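PDB 5X5L: AdeR from Acinetobacter baumannii, which probably acts as a phosphorelay response regulator that binds transcription control regions, represented here by its DNA-binding domain bound to an intercistronic DNA. Local coordinates for residues 89-92 / 96-99; 3-8 / 44-49; 16-19 / 24-27. One frame throughout, in Å; residues are numbered along the deposited sequence.

Contacts 1 and 3 are backbone-paired hairpins at the two ends of the domain, lying on opposite sides of the chain's centre with centres about 22 Å apart. Contact 2, a small surface contact, lies between them and relies on rings instead of backbone bonds. Its two segments belong to different sheets: 3-8 shares the N-terminal sheet with contact 3, and 44-49 leads into strand 48-50, the neighbour of strand 96-98 in contact 1. Both hairpins are partly buried, but their outer chemistry differs. Contact 1 turns an asparagine and a tyrosine to DNA phosphates, whereas contact 3 has aliphatic and aromatic packing about 13 Å, by nearest atom, from the nucleic acid.

Contact 1 (89-92 / 96-99); sequences LINV and GYRL. With nucleotides of chain I.
Residues 90-92 and 96-98 pair as the C-terminal beta hairpin, the wing of the OmpR/PhoB-type winged-helix domain, with one side against DNA phosphates. Register is set at Val92 and Gly96, a hydrogen-bonded antiparallel pair: Val92 N reaches Gly96 O at 2.9 Å, almost straight at 170°, and Gly96 N returns to Val92 O at 3.1 Å. Further along, Arg98 N donates to Ile90 O through a more bent bond (139° at the hydrogen).

Between these lies the non-hydrogen-bonded pair Asn91 and Tyr97, whose side chains share the DNA side. The Tyr97 ring packs against Asn91, its CD2 3.7 Å from Asn91 CA. Its OH is placed as a donor to OP2 of DT6 of chain I, though the modelled separation is too short to trust at this resolution. Asn91 ND2 is divided between two weak bonds, to Gly96 O at 3.1 Å and to OP1 of DG5 of chain I at 3.3 Å, so one amide links the hairpin backbone to the phosphate. Helices 51-58 and 66-81 also touch Tyr97.

On the other face, Arg98 runs obliquely past Val92. With its CG2 anti to the carbonyl carbon, Val92 places that methyl 3.7 Å from Arg98 NH1.

Contact 2 (3-8 / 44-49); sequences KLYKNI and QPHKVF
Tyr5 and Pro45 approach between two turns, a type I' turn from Tyr5 to Ile8 and a type I turn from Gln44 to Lys47, with their CA atoms 7.9 Å apart, so side chains must span the gap. The first turn closes the hairpin of strands 3-5 and 8-11 in the N-terminal sheet of this OmpR/PhoB-type winged-helix domain; the second precedes strand 48-50 of the C-terminal sheet. The contact therefore bridges the two sheets at the surface.

Tyr5 carries it. Its CG stands anti to the backbone N (chi1 172°), which extends the ring toward the second turn. Pro45 covers one ring face: CB sits 3.7 Å from the Tyr5 ring centroid and 15° off the normal, a CH-pi contact. Pro45 CG adds a second touch, 3.7 Å from Tyr5 CD1. The opposite face of the ring is covered by Lys6 CB from within the same turn, leaving the tyrosine sandwiched between aliphatic groups.

His46 meets Tyr5 differently, in an offset edge-to-face arrangement: the tyrosine edge is directed at the imidazole face, with planes at 84° and centroids 5.8 Å apart. The polar ends converge on Asp100, whose OD2 is hydrogen-bonded to Tyr5 OH while its backbone O receives a weak bond from His46 ND1. Beside that hydroxyl, His46 CE1 lies 3.1 Å from Tyr5 OH.

Contact 3 (16-19 / 24-27); sequences SVYI and KKIL
The beta hairpin of strands 16-19 and 26-27 forms one edge of the four-stranded antiparallel sheet that precedes the helices in this OmpR/PhoB-type winged-helix domain, and the pairs Tyr18 with Leu27 and Ile19 with Ile26 belong to it. Strand 26-27 is outermost in the chain's own sheet; strand 16-19 is bonded on its far side to strand 8-11, as the backbone link of Tyr18 with Glu9 attests.

Two reciprocal bonds define the pairing of Ile19 with Ile26. Ile19 N donates to Ile26 O at 2.8 Å and 171°, close to linear, and Ile26 N answers to Ile19 O at 2.7 Å. The neighbouring pair, Tyr18 and Leu27, is of the non-hydrogen-bonded kind. CA-H...O contacts supplement the bonded pair: Tyr18 CA lies 3.4 Å from Ile26 O, and Lys25 CA lies 3.2 Å from Ile19 O. Each of these carbonyls thus takes both an N-H and a CA-H from the opposite segment.

Side chains split between the two faces. Ile19 is buried against Ile8 and Leu28, and Val17 packs on Tyr35 and Ile38 of helix 32-41. On the other face the Tyr18 ring is crossed obliquely by Leu27. Leu27 CG is anti to its own backbone N (chi1 176°). A CH-pi contact results, with CD1 over one ring face, 4.2 Å from the Tyr18 centroid and 16° from the perpendicular. Pro102 of the third subunit packs on both Tyr18 and Leu27, so this face also serves a contact between protein copies. Lys25 adds its aliphatic root, with CB 3.7 Å from Tyr18 CD1. The same leucine methyl also touches the start of the strand: Leu27 CD1 lies 3.6 Å from Ser16 CB.

Contact 1 (89-92 / 96-99)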
ATOM      1  N   LEU C  89      24.798  16.014   6.584  1.00 50.60           N
ATOM      2  CA  LEU C  89      24.793  15.786   8.045  1.00 49.43           C
ATOM      3  C   LEU C  89      25.950  16.388   8.847  1.00 50.60           C
ATOM      4  O   LEU C  89      26.543  15.724   9.701  1.00 50.55           O
ATOM      5  CB  LEU C  89      24.581  14.298   8.382  1.00 48.46           C
ATOM      6  CG  LEU C  89      23.165  13.790   8.033  1.00 47.10           C
ATOM      7  CD1 LEU C  89      23.072  12.292   8.216  1.00 46.75           C
ATOM      8  CD2 LEU C  89      22.123  14.415   8.926  1.00 45.86           C
ATOM      9  N   ILE C  90      26.259  17.650   8.577  1.00 51.94           N
ATOM     10  CA  ILE C  90      27.324  18.376   9.292  1.00 53.46           C
ATOM     11  C   ILE C  90      26.900  18.717  10.716  1.00 52.43           C
ATOM     12  O   ILE C  90      25.836  19.273  10.940  1.00 51.51           O
ATOM     13  CB  ILE C  90      27.751  19.656   8.531  1.00 55.68           C
ATOM     14  CG1 ILE C  90      28.595  19.232   7.314  1.00 57.46           C
ATOM     15  CG2 ILE C  90      28.623  20.549   9.363  1.00 57.35           C
ATOM     16  CD1 ILE C  90      27.819  18.875   6.115  1.00 56.97           C
ATOM     17  N   ASN C  91      27.781  18.414  11.649  1.00 52.98           N
ATOM     18  CA  ASN C  91      27.602  18.785  13.051  1.00 52.61           C
ATOM     19  C   ASN C  91      27.956  20.269  13.191  1.00 54.42           C
ATOM     20  O   ASN C  91      28.900  20.738  12.563  1.00 56.45           O
ATOM     21  CB  ASN C  91      28.471  17.908  13.965  1.00 52.95           C
ATOM     22  CG  ASN C  91      28.903  18.626  15.235  1.00 53.97           C
ATOM     23  OD1 ASN C  91      29.994  19.176  15.286  1.00 56.08           O
ATOM     24  ND2 ASN C  91      27.969  18.834  16.170  1.00 52.84           N
ATOM     25  N   VAL C  92      27.186  20.987  14.003  1.00 54.02           N
ATOM     26  CA  VAL C  92      27.463  22.373  14.350  1.00 56.00           C
ATOM     27  C   VAL C  92      27.764  22.357  15.841  1.00 56.28           C
ATOM     28  O   VAL C  92      26.861  22.264  16.671  1.00 55.09           O
ATOM     29  CB  VAL C  92      26.278  23.292  14.025  1.00 55.88           C
ATOM     30  CG1 VAL C  92      26.597  24.742  14.376  1.00 58.42           C
ATOM     31  CG2 VAL C  92      25.898  23.149  12.556  1.00 55.56           C
ATOM     32  N   GLY C  96      23.985  21.456  17.383  1.00 51.37           N
ATOM     33  CA  GLY C  96      23.400  20.198  16.899  1.00 49.43           C
ATOM     34  C   GLY C  96      23.865  19.800  15.508  1.00 49.22           C
ATOM     35  O   GLY C  96      25.060  19.567  15.292  1.00 50.08           O
ATOM     36  N   TYR C  97      22.922  19.704  14.567  1.00 48.35           N
ATOM     37  CA  TYR C  97      23.204  19.205  13.225  1.00 48.21           C
ATOM     38  C   TYR C  97      22.451  19.933  12.134  1.00 48.52           C
ATOM     39  O   TYR C  97      21.382  20.515  12.364  1.00 48.38           O
ATOM     40  CB  TYR C  97      22.872  17.722  13.104  1.00 46.76           C
ATOM     41  CG  TYR C  97      23.654  16.845  14.037  1.00 46.76           C
ATOM     42  CD1 TYR C  97      23.171  16.569  15.299  1.00 46.21           C
ATOM     43  CD2 TYR C  97      24.895  16.315  13.661  1.00 47.67           C
ATOM     44  CE1 TYR C  97      23.878  15.769  16.179  1.00 46.52           C
ATOM     45  CE2 TYR C  97      25.613  15.516  14.515  1.00 48.00           C
ATOM     46  CZ  TYR C  97      25.087  15.229  15.796  1.00 47.38           C
ATOM     47  OH  TYR C  97      25.764  14.412  16.657  1.00 47.97           O
ATOM     48  N   ARG C  98      23.014  19.843  10.934  1.00 49.23           N
ATOM     49  CA  ARG C  98      22.553  20.589   9.766  1.00 50.13           C
ATOM     50  C   ARG C  98      22.718  19.682   8.570  1.00 49.93           C
ATOM     51  O   ARG C  98      23.668  18.890   8.486  1.00 50.09           O
ATOM     52  CB  ARG C  98      23.407  21.890   9.623  1.00 52.48           C
ATOM     53  CG  ARG C  98      24.319  22.141   8.437  1.00 54.37           C
ATOM     54  CD  ARG C  98      25.237  23.299   8.842  1.00 56.72           C
ATOM     55  NE  ARG C  98      24.410  24.476   8.994  1.00 57.58           N
ATOM     56  CZ  ARG C  98      24.711  25.637   9.558  1.00 59.55           C
ATOM     57  NH1 ARG C  98      25.925  25.878  10.030  1.00 61.06           N
ATOM     58  NH2 ARG C  98      23.776  26.593   9.647  1.00 60.37           N
ATOM     59  N   LEU C  99      21.847  19.781   7.583  1.00 49.94           N
ATOM     60  CA  LEU C  99      22.086  19.106   6.259  1.00 50.42           C
ATOM     61  C   LEU C  99      23.125  19.979   5.551  1.00 52.80           C
ATOM     62  O   LEU C  99      23.236  21.164   5.895  1.00 53.95           O
ATOM     63  CB  LEU C  99      20.803  18.944   5.444  1.00 49.97           C
ATOM     64  CG  LEU C  99      20.161  17.572   5.110  1.00 48.68           C
ATOM     65  CD1 LEU C  99      19.545  17.675   3.738  1.00 49.63           C
ATOM     66  CD2 LEU C  99      21.125  16.400   5.216  1.00 48.47           C
TER
ATOM     67  P    DG I   5      29.039  18.577  20.375  1.00 62.55           P
ATOM     68  OP1  DG I   5      28.166  19.355  19.465  1.00 62.52           O
ATOM     69  OP2  DG I   5      28.463  17.963  21.599  1.00 63.12           O
ATOM     70  O5'  DG I   5      29.756  17.491  19.462  1.00 61.27           O
ATOM     71  C5'  DG I   5      30.519  17.906  18.315  1.00 61.02           C
ATOM     72  C4'  DG I   5      30.894  16.727  17.446  1.00 60.10           C
ATOM     73  O4'  DG I   5      31.860  15.914  18.151  1.00 60.41           O
ATOM     74  C3'  DG I   5      29.762  15.775  17.039  1.00 59.15           C
ATOM     75  O3'  DG I   5      29.976  15.408  15.669  1.00 58.72           O
ATOM     76  C2'  DG I   5      29.894  14.637  18.038  1.00 59.10           C
ATOM     77  C1'  DG I   5      31.393  14.577  18.255  1.00 59.81           C
ATOM     78  N9   DG I   5      31.828  14.059  19.549  1.00 60.62           N
ATOM     79  C8   DG I   5      31.440  14.472  20.804  1.00 61.45           C
ATOM     80  N7   DG I   5      32.037  13.821  21.767  1.00 62.45           N
ATOM     81  C5   DG I   5      32.888  12.945  21.109  1.00 62.26           C
ATOM     82  C6   DG I   5      33.803  11.990  21.626  1.00 63.38           C
ATOM     83  O6   DG I   5      34.049  11.715  22.809  1.00 64.77           O
ATOM     84  N1   DG I   5      34.462  11.311  20.604  1.00 63.13           N
ATOM     85  C2   DG I   5      34.271  11.529  19.258  1.00 62.00           C
ATOM     86  N2   DG I   5      35.004  10.777  18.421  1.00 62.34           N
ATOM     87  N3   DG I   5      33.426  12.420  18.765  1.00 60.99           N
ATOM     88  C4   DG I   5      32.776  13.088  19.740  1.00 61.16           C
ATOM     89  P    DT I   6      29.148  14.227  14.984  1.00 57.86           P
ATOM     90  OP1  DT I   6      28.965  14.550  13.549  1.00 57.98           O
ATOM     91  OP2  DT I   6      27.965  13.939  15.819  1.00 57.49           O
ATOM     92  O5'  DT I   6      30.156  13.001  15.067  1.00 57.88           O
ATOM     93  C5'  DT I   6      31.377  13.014  14.318  1.00 58.53           C
ATOM     94  C4'  DT I   6      31.987  11.635  14.295  1.00 58.78           C
ATOM     95  O4'  DT I   6      32.338  11.230  15.638  1.00 59.10           O
ATOM     96  C3'  DT I   6      31.074  10.548  13.743  1.00 58.11           C
ATOM     97  O3'  DT I   6      31.810   9.835  12.744  1.00 58.86           O
ATOM     98  C2'  DT I   6      30.698   9.729  14.967  1.00 57.83           C
ATOM     99  C1'  DT I   6      31.876   9.917  15.897  1.00 58.84           C
ATOM    100  N1   DT I   6      31.628   9.815  17.362  1.00 59.07           N
ATOM    101  C2   DT I   6      32.378   8.926  18.109  1.00 60.13           C
ATOM    102  O2   DT I   6      33.188   8.156  17.620  1.00 60.86           O
ATOM    103  N3   DT I   6      32.127   8.958  19.457  1.00 60.66           N
ATOM    104  C4   DT I   6      31.241   9.779  20.123  1.00 60.31           C
ATOM    105  O4   DT I   6      31.126   9.689  21.342  1.00 61.23           O
ATOM    106  C5   DT I   6      30.500  10.696  19.287  1.00 59.23           C
ATOM    107  C7   DT I   6      29.506  11.614  19.926  1.00 59.20           C
ATOM    108  C6   DT I   6      30.735  10.677  17.966  1.00 58.65           C
TER

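Contact 2 (3-8 / 44-49)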
ATOM      1  N   LYS C   3       9.113  15.167  -1.589  1.00 53.79           N
ATOM      2  CA  LYS C   3      10.226  15.995  -1.085  1.00 53.10           C
ATOM      3  C   LYS C   3      11.528  15.757  -1.858  1.00 53.49           C
ATOM      4  O   LYS C   3      12.024  14.632  -1.890  1.00 52.84           O
ATOM      5  CB  LYS C   3      10.476  15.710   0.400  1.00 51.09           C
ATOM      6  CG  LYS C   3       9.434  16.255   1.343  1.00 50.96           C
ATOM      7  CD  LYS C   3       9.799  15.802   2.745  1.00 49.19           C
ATOM      8  CE  LYS C   3       8.769  16.200   3.767  1.00 49.25           C
ATOM      9  NZ  LYS C   3       9.257  16.021   5.156  1.00 47.87           N
ATOM     10  N   LEU C   4      12.090  16.815  -2.449  1.00 54.86           N
ATOM     11  CA  LEU C   4      13.364  16.748  -3.157  1.00 55.72           C
ATOM     12  C   LEU C   4      14.319  17.808  -2.595  1.00 55.75           C
ATOM     13  O   LEU C   4      13.902  18.936  -2.304  1.00 56.36           O
ATOM     14  CB  LEU C   4      13.135  17.000  -4.663  1.00 58.27           C
ATOM     15  CG  LEU C   4      14.064  16.288  -5.657  1.00 59.49           C
ATOM     16  CD1 LEU C   4      13.296  15.861  -6.913  1.00 61.41           C
ATOM     17  CD2 LEU C   4      15.276  17.139  -6.059  1.00 61.05           C
ATOM     18  N   TYR C   5      15.594  17.441  -2.482  1.00 55.46           N
ATOM     19  CA  TYR C   5      16.650  18.425  -2.231  1.00 56.25           C
ATOM     20  C   TYR C   5      18.020  17.902  -2.645  1.00 57.00           C
ATOM     21  O   TYR C   5      18.527  16.958  -2.028  1.00 55.60           O
ATOM     22  CB  TYR C   5      16.677  18.882  -0.761  1.00 54.62           C
ATOM     23  CG  TYR C   5      17.875  19.755  -0.419  1.00 55.52           C
ATOM     24  CD1 TYR C   5      17.903  21.118  -0.750  1.00 57.59           C
ATOM     25  CD2 TYR C   5      18.979  19.214   0.233  1.00 54.65           C
ATOM     26  CE1 TYR C   5      19.001  21.906  -0.438  1.00 58.77           C
ATOM     27  CE2 TYR C   5      20.071  19.990   0.554  1.00 55.74           C
ATOM     28  CZ  TYR C   5      20.087  21.339   0.216  1.00 57.81           C
ATOM     29  OH  TYR C   5      21.177  22.122   0.522  1.00 59.26           O
ATOM     30  N   LYS C   6      18.607  18.527  -3.675  1.00 59.56           N
ATOM     31  CA  LYS C   6      19.992  18.285  -4.097  1.00 60.99           C
ATOM     32  C   LYS C   6      20.374  16.809  -4.045  1.00 60.03           C
ATOM     33  O   LYS C   6      21.083  16.363  -3.136  1.00 58.81           O
ATOM     34  CB  LYS C   6      20.957  19.128  -3.256  1.00 61.17           C
ATOM     35  CG  LYS C   6      22.408  19.159  -3.708  1.00 63.36           C
ATOM     36  CD  LYS C   6      23.282  19.931  -2.719  1.00 63.44           C
ATOM     37  CE  LYS C   6      23.053  21.446  -2.737  1.00 65.04           C
ATOM     38  NZ  LYS C   6      23.440  22.062  -4.035  1.00 68.58           N
ATOM     39  N   ASN C   7      19.856  16.039  -5.003  1.00 60.79           N
ATOM     40  CA  ASN C   7      20.230  14.628  -5.186  1.00 60.71           C
ATOM     41  C   ASN C   7      19.713  13.640  -4.089  1.00 58.03           C
ATOM     42  O   ASN C   7      20.111  12.475  -4.040  1.00 58.04           O
ATOM     43  CB  ASN C   7      21.774  14.532  -5.480  1.00 62.67           C
ATOM     44  CG  ASN C   7      22.245  13.146  -5.754  1.00 63.28           C
ATOM     45  OD1 ASN C   7      22.063  12.618  -6.852  1.00 65.13           O
ATOM     46  ND2 ASN C   7      22.964  12.554  -4.798  1.00 62.23           N
ATOM     47  N   ILE C   8      18.773  14.102  -3.240  1.00 56.12           N
ATOM     48  CA  ILE C   8      18.100  13.263  -2.231  1.00 53.93           C
ATOM     49  C   ILE C   8      16.591  13.409  -2.414  1.00 53.56           C
ATOM     50  O   ILE C   8      16.026  14.482  -2.152  1.00 53.34           O
ATOM     51  CB  ILE C   8      18.474  13.664  -0.783  1.00 52.19           C
ATOM     52  CG1 ILE C   8      19.949  13.327  -0.528  1.00 52.71           C
ATOM     53  CG2 ILE C   8      17.556  12.969   0.236  1.00 50.27           C
ATOM     54  CD1 ILE C   8      20.443  13.536   0.887  1.00 51.30           C
ATOM     55  N   GLN C  44      13.876  22.015   6.090  1.00 51.26           N
ATOM     56  CA  GLN C  44      14.766  23.167   6.242  1.00 52.74           C
ATOM     57  C   GLN C  44      16.210  22.669   6.176  1.00 52.05           C
ATOM     58  O   GLN C  44      16.848  22.473   7.217  1.00 51.17           O
ATOM     59  CB  GLN C  44      14.498  23.873   7.574  1.00 53.07           C
ATOM     60  CG  GLN C  44      13.167  24.600   7.632  1.00 54.54           C
ATOM     61  CD  GLN C  44      13.071  25.528   8.830  1.00 55.68           C
ATOM     62  OE1 GLN C  44      13.764  26.537   8.905  1.00 57.38           O
ATOM     63  NE2 GLN C  44      12.198  25.193   9.772  1.00 55.11           N
ATOM     64  N   PRO C  45      16.732  22.439   4.947  1.00 52.74           N
ATOM     65  CA  PRO C  45      18.059  21.798   4.800  1.00 52.32           C
ATOM     66  C   PRO C  45      19.151  22.539   5.554  1.00 53.16           C
ATOM     67  O   PRO C  45      19.901  21.905   6.297  1.00 52.09           O
ATOM     68  CB  PRO C  45      18.313  21.875   3.287  1.00 53.94           C
ATOM     69  CG  PRO C  45      16.983  22.075   2.656  1.00 54.41           C
ATOM     70  CD  PRO C  45      16.182  22.866   3.646  1.00 54.41           C
ATOM     71  N   HIS C  46      19.197  23.867   5.399  1.00 55.32           N
ATOM     72  CA  HIS C  46      20.278  24.674   5.966  1.00 56.76           C
ATOM     73  C   HIS C  46      20.118  25.007   7.450  1.00 56.15           C
ATOM     74  O   HIS C  46      21.056  25.507   8.058  1.00 57.18           O
ATOM     75  CB  HIS C  46      20.470  25.947   5.146  1.00 59.86           C
ATOM     76  CG  HIS C  46      20.630  25.681   3.682  1.00 60.88           C
ATOM     77  ND1 HIS C  46      21.730  25.035   3.160  1.00 61.07           N
ATOM     78  CD2 HIS C  46      19.805  25.914   2.638  1.00 61.94           C
ATOM     79  CE1 HIS C  46      21.598  24.920   1.853  1.00 62.30           C
ATOM     80  NE2 HIS C  46      20.434  25.443   1.509  1.00 62.78           N
ATOM     81  N   LYS C  47      18.953  24.721   8.028  1.00 54.77           N
ATOM     82  CA  LYS C  47      18.720  24.978   9.448  1.00 54.39           C
ATOM     83  C   LYS C  47      19.535  24.047  10.333  1.00 52.78           C
ATOM     84  O   LYS C  47      19.688  22.863  10.028  1.00 51.16           O
ATOM     85  CB  LYS C  47      17.240  24.812   9.783  1.00 53.62           C
ATOM     86  CG  LYS C  47      16.891  25.158  11.220  1.00 53.74           C
ATOM     87  CD  LYS C  47      15.449  24.789  11.537  1.00 53.06           C
ATOM     88  CE  LYS C  47      15.167  24.901  13.024  1.00 53.13           C
ATOM     89  NZ  LYS C  47      15.598  23.726  13.790  1.00 51.14           N
ATOM     90  N   VAL C  48      20.039  24.598  11.431  1.00 53.53           N
ATOM     91  CA  VAL C  48      20.660  23.811  12.494  1.00 52.31           C
ATOM     92  C   VAL C  48      19.554  23.330  13.421  1.00 50.98           C
ATOM     93  O   VAL C  48      18.895  24.147  14.070  1.00 52.01           O
ATOM     94  CB  VAL C  48      21.675  24.643  13.319  1.00 54.06           C
ATOM     95  CG1 VAL C  48      22.271  23.800  14.444  1.00 53.01           C
ATOM     96  CG2 VAL C  48      22.758  25.207  12.419  1.00 55.91           C
ATOM     97  N   PHE C  49      19.352  22.018  13.470  1.00 49.09           N
ATOM     98  CA  PHE C  49      18.420  21.405  14.418  1.00 48.06           C
ATOM     99  C   PHE C  49      19.186  21.019  15.659  1.00 47.92           C
ATOM    100  O   PHE C  49      20.276  20.468  15.554  1.00 47.66           O
ATOM    101  CB  PHE C  49      17.769  20.166  13.806  1.00 46.49           C
ATOM    102  CG  PHE C  49      16.887  20.480  12.637  1.00 46.79           C
ATOM    103  CD1 PHE C  49      17.414  20.636  11.360  1.00 47.21           C
ATOM    104  CD2 PHE C  49      15.531  20.660  12.821  1.00 47.00           C
ATOM    105  CE1 PHE C  49      16.606  20.939  10.287  1.00 47.74           C
ATOM    106  CE2 PHE C  49      14.704  20.969  11.747  1.00 47.57           C
ATOM    107  CZ  PHE C  49      15.246  21.103  10.472  1.00 47.90           C
TER

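Contact 3 (16-19 / 24-27)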
ATOM      1  N   SER C  16      10.063   5.635   1.083  1.00 51.66           N
ATOM      2  CA  SER C  16      11.339   5.370   0.431  1.00 52.06           C
ATOM      3  C   SER C  16      12.175   6.646   0.353  1.00 51.01           C
ATOM      4  O   SER C  16      11.630   7.720   0.100  1.00 50.77           O
ATOM      5  CB  SER C  16      11.091   4.843  -0.982  1.00 54.16           C
ATOM      6  OG  SER C  16       9.981   3.967  -0.998  1.00 55.38           O
ATOM      7  N   VAL C  17      13.497   6.516   0.558  1.00 50.75           N
ATOM      8  CA  VAL C  17      14.434   7.613   0.296  1.00 50.39           C
ATOM      9  C   VAL C  17      15.416   7.151  -0.788  1.00 52.10           C
ATOM     10  O   VAL C  17      16.052   6.104  -0.646  1.00 52.80           O
ATOM     11  CB  VAL C  17      15.195   8.038   1.563  1.00 48.89           C
ATOM     12  CG1 VAL C  17      14.208   8.372   2.675  1.00 47.58           C
ATOM     13  CG2 VAL C  17      16.094   6.930   2.001  1.00 49.26           C
ATOM     14  N   TYR C  18      15.517   7.935  -1.864  1.00 53.10           N
ATOM     15  CA  TYR C  18      16.380   7.620  -3.008  1.00 55.17           C
ATOM     16  C   TYR C  18      17.574   8.579  -3.117  1.00 55.43           C
ATOM     17  O   TYR C  18      17.452   9.766  -2.807  1.00 54.50           O
ATOM     18  CB  TYR C  18      15.564   7.707  -4.290  1.00 56.82           C
ATOM     19  CG  TYR C  18      14.558   6.596  -4.462  1.00 57.48           C
ATOM     20  CD1 TYR C  18      14.948   5.371  -4.982  1.00 59.31           C
ATOM     21  CD2 TYR C  18      13.207   6.779  -4.141  1.00 56.70           C
ATOM     22  CE1 TYR C  18      14.032   4.342  -5.174  1.00 60.33           C
ATOM     23  CE2 TYR C  18      12.280   5.769  -4.339  1.00 57.72           C
ATOM     24  CZ  TYR C  18      12.700   4.542  -4.833  1.00 59.50           C
ATOM     25  OH  TYR C  18      11.810   3.515  -5.038  1.00 60.87           O
ATOM     26  N   ILE C  19      18.718   8.055  -3.555  1.00 57.03           N
ATOM     27  CA  ILE C  19      19.851   8.874  -4.008  1.00 58.24           C
ATOM     28  C   ILE C  19      19.929   8.806  -5.532  1.00 60.98           C
ATOM     29  O   ILE C  19      19.816   7.714  -6.118  1.00 62.44           O
ATOM     30  CB  ILE C  19      21.198   8.383  -3.411  1.00 58.66           C
ATOM     31  CG1 ILE C  19      21.176   8.435  -1.878  1.00 56.23           C
ATOM     32  CG2 ILE C  19      22.371   9.156  -3.995  1.00 60.53           C
ATOM     33  CD1 ILE C  19      20.606   9.717  -1.269  1.00 54.39           C
ATOM     34  N   LYS C  24      20.760   7.165 -12.115  1.00 76.54           N
ATOM     35  CA  LYS C  24      19.843   6.168 -11.566  1.00 74.89           C
ATOM     36  C   LYS C  24      19.612   6.421 -10.070  1.00 71.07           C
ATOM     37  O   LYS C  24      20.481   6.960  -9.382  1.00 70.05           O
ATOM     38  CB  LYS C  24      20.407   4.760 -11.799  1.00 77.13           C
ATOM     39  CG  LYS C  24      21.634   4.446 -10.958  1.00 76.80           C
ATOM     40  CD  LYS C  24      22.165   3.055 -11.265  1.00 79.61           C
ATOM     41  CE  LYS C  24      22.817   2.972 -12.636  1.00 83.90           C
ATOM     42  NZ  LYS C  24      23.557   1.693 -12.816  1.00 86.97           N
ATOM     43  N   LYS C  25      18.443   5.997  -9.577  1.00 69.31           N
ATOM     44  CA  LYS C  25      17.980   6.240  -8.223  1.00 65.99           C
ATOM     45  C   LYS C  25      18.305   5.005  -7.396  1.00 65.55           C
ATOM     46  O   LYS C  25      17.745   3.939  -7.633  1.00 66.64           O
ATOM     47  CB  LYS C  25      16.449   6.490  -8.214  1.00 64.90           C
ATOM     48  CG  LYS C  25      15.955   7.894  -8.541  1.00 64.53           C
ATOM     49  CD  LYS C  25      14.629   7.869  -9.328  1.00 65.66           C
ATOM     50  CE  LYS C  25      13.718   9.035  -8.961  1.00 64.26           C
ATOM     51  NZ  LYS C  25      12.975   9.624 -10.120  1.00 66.40           N
ATOM     52  N   ILE C  26      19.197   5.142  -6.412  1.00 64.25           N
ATOM     53  CA  ILE C  26      19.492   4.078  -5.460  1.00 63.77           C
ATOM     54  C   ILE C  26      18.666   4.222  -4.176  1.00 60.82           C
ATOM     55  O   ILE C  26      18.715   5.265  -3.529  1.00 58.85           O
ATOM     56  CB  ILE C  26      20.984   4.068  -5.081  1.00 64.46           C
ATOM     57  CG1 ILE C  26      21.877   3.837  -6.301  1.00 67.86           C
ATOM     58  CG2 ILE C  26      21.264   3.028  -3.973  1.00 63.99           C
ATOM     59  CD1 ILE C  26      23.376   3.854  -5.974  1.00 69.05           C
ATOM     60  N   LEU C  27      17.909   3.173  -3.824  1.00 60.90           N
ATOM     61  CA  LEU C  27      17.078   3.169  -2.632  1.00 58.65           C
ATOM     62  C   LEU C  27      17.924   2.878  -1.399  1.00 57.72           C
ATOM     63  O   LEU C  27      18.763   1.981  -1.422  1.00 59.40           O
ATOM     64  CB  LEU C  27      15.967   2.110  -2.749  1.00 59.64           C
ATOM     65  CG  LEU C  27      15.029   1.881  -1.553  1.00 58.03           C
ATOM     66  CD1 LEU C  27      14.236   3.128  -1.270  1.00 56.01           C
ATOM     67  CD2 LEU C  27      14.104   0.723  -1.850  1.00 59.87           C
TER